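Local coordinates for RahU protein (Pseudomonas aeruginosa PAO1, PDB 6ZC2) that interacts with membrane ceramide phosphorylethanolamine as a bacterial member of the aegerolysin family, at residues D40-T44 / E45-S49. Numbering follows the deposited sequence.
Sequences DEIST and EEVSS. With EDO (1,2-ethanediol), chain I.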
loop_
_atom_site.group_PDB
_atom_site.type_symbol
_atom_site.label_atom_id
_atom_site.label_comp_id
_atom_site.label_asym_id
_atom_site.label_seq_id
_atom_site.Cartn_x
_atom_site.Cartn_y
_atom_site.Cartn_z
ATOM N N ASP A 40 -13.496 8.330 -6.819
ATOM C CA ASP A 40 -14.216 7.755 -5.680
ATOM C C ASP A 40 -13.283 7.742 -4.471
ATOM O O ASP A 40 -12.628 6.748 -4.162
ATOM C CB ASP A 40 -14.705 6.357 -6.038
ATOM C CG ASP A 40 -15.673 5.784 -5.016
ATOM O OD1 ASP A 40 -15.970 6.458 -4.009
ATOM O OD2 ASP A 40 -16.150 4.651 -5.238
ATOM N N GLU A 41 -13.224 8.878 -3.776
ATOM C CA GLU A 41 -12.289 9.017 -2.666
ATOM C C GLU A 41 -12.745 8.207 -1.454
ATOM O O GLU A 41 -13.930 8.190 -1.108
ATOM C CB GLU A 41 -12.119 10.490 -2.273
ATOM C CG GLU A 41 -11.096 10.650 -1.157
ATOM C CD GLU A 41 -10.658 12.073 -0.888
ATOM O OE1 GLU A 41 -11.091 12.998 -1.609
ATOM O OE2 GLU A 41 -9.855 12.254 0.058
ATOM N N ILE A 42 -11.785 7.541 -0.802
ATOM C CA ILE A 42 -11.996 6.769 0.420
ATOM C C ILE A 42 -11.209 7.453 1.535
ATOM O O ILE A 42 -10.066 7.870 1.323
ATOM C CB ILE A 42 -11.526 5.305 0.226
ATOM C CG1 ILE A 42 -12.262 4.639 -0.945
ATOM C CG2 ILE A 42 -11.677 4.489 1.518
ATOM C CD1 ILE A 42 -13.733 4.393 -0.691
ATOM N N SER A 43 -11.818 7.581 2.716
ATOM C CA SER A 43 -11.141 8.255 3.816
ATOM C C SER A 43 -10.002 7.403 4.374
ATOM O O SER A 43 -9.987 6.173 4.266
ATOM C CB SER A 43 -12.126 8.555 4.947
ATOM O OG SER A 43 -12.541 7.356 5.580
ATOM N N THR A 44 -9.047 8.080 5.017
ATOM C CA THR A 44 -8.000 7.346 5.721
ATOM C C THR A 44 -8.587 6.452 6.804
ATOM O O THR A 44 -8.088 5.342 7.029
ATOM C CB THR A 44 -6.936 8.288 6.299
ATOM O OG1 THR A 44 -7.487 9.057 7.379
ATOM C CG2 THR A 44 -6.411 9.224 5.222
ATOM N N GLU A 45 -9.672 6.887 7.451
ATOM C CA GLU A 45 -10.308 6.059 8.470
ATOM C C GLU A 45 -10.848 4.760 7.876
ATOM O O GLU A 45 -10.734 3.694 8.494
ATOM C CB GLU A 45 -11.425 6.840 9.163
ATOM C CG GLU A 45 -11.013 8.223 9.638
ATOM C CD GLU A 45 -11.386 9.305 8.642
ATOM O OE1 GLU A 45 -10.503 9.721 7.864
ATOM O OE2 GLU A 45 -12.556 9.747 8.646
ATOM N N GLU A 46 -11.457 4.830 6.687
ATOM C CA GLU A 46 -11.989 3.621 6.067
ATOM C C GLU A 46 -10.874 2.667 5.654
ATOM O O GLU A 46 -10.981 1.455 5.876
ATOM C CB GLU A 46 -12.902 3.952 4.884
ATOM C CG GLU A 46 -13.432 2.686 4.205
ATOM C CD GLU A 46 -14.554 2.920 3.203
ATOM O OE1 GLU A 46 -15.124 4.034 3.138
ATOM O OE2 GLU A 46 -14.868 1.962 2.468
ATOM N N VAL A 47 -9.795 3.187 5.056
ATOM C CA VAL A 47 -8.660 2.323 4.731
ATOM C C VAL A 47 -8.149 1.633 5.989
ATOM O O VAL A 47 -7.842 0.431 5.982
ATOM C CB VAL A 47 -7.548 3.127 4.033
ATOM C CG1 VAL A 47 -6.324 2.240 3.789
ATOM C CG2 VAL A 47 -8.061 3.719 2.724
ATOM N N SER A 48 -8.075 2.381 7.100
ATOM C CA SER A 48 -7.569 1.910 8.393
ATOM C C SER A 48 -8.543 0.989 9.137
ATOM O O SER A 48 -8.275 0.636 10.308
ATOM C CB SER A 48 -7.203 3.099 9.281
ATOM O OG SER A 48 -6.214 3.919 8.677
ATOM N N SER A 49 -9.651 0.627 8.494
ATOM C CA SER A 49 -10.622 -0.308 9.039
ATOM C C SER A 49 -10.696 -1.605 8.240
ATOM O O SER A 49 -11.468 -2.502 8.604
ATOM C CB SER A 49 -12.008 0.348 9.102
ATOM O OG SER A 49 -11.963 1.561 9.842
HETATM C C1 EDO I . -13.190 -0.245 0.427
HETATM O O1 EDO I . -12.305 -0.744 -0.578
HETATM C C2 EDO I . -12.632 -0.589 1.802
HETATM O O2 EDO I . -13.672 -0.465 2.779
HETATM O O HOH W 1 -14.580 6.658 2.935
HETATM O O HOH W 2 -9.490 10.959 5.234
#
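Ser43 caps the helix 44-47: its OG accepts from Glu46 N at 3.0 Å. Its carbonyl O opens the helix's backbone bonding, taking a nearly straight bond (172°) from Val47 N. A chi1 of 69° tucks that OG between its own backbone N and carbonyl carbon, within reach of Glu46 N. The N-H groups of Ser43, the N-cap, and Thr44, the first helical residue, go to water instead. One water accepts from Ser43 N and donates to Glu46 OE1; the other accepts from Thr44 N and donates to Glu45 OE1. Glu45 bends at chi2 (96°) and folds back over the N-cap; in one of the two conformers of Thr44, OE1 also accepts from Thr44 OG1 on its anti lone pair. In this beta-rich aegerolysin fold, the single turn of helix links edge strand 41-42 of one sheet to edge strand 51-53 of the other. Where it ends, Thr44 O accepts twice, from Ser48 N at 3.0 Å and Ser48 OG at 2.9 Å, from opposite faces of its plane; Ser48 OG is also bonded to Ala25 N. Just before the cap, Ile42 CG2 lies 3.6 Å from Glu46 CB and also touches Val47 CG2, while Glu46 OE2 accepts from an ethanediol, probably from the crystallisation liquor.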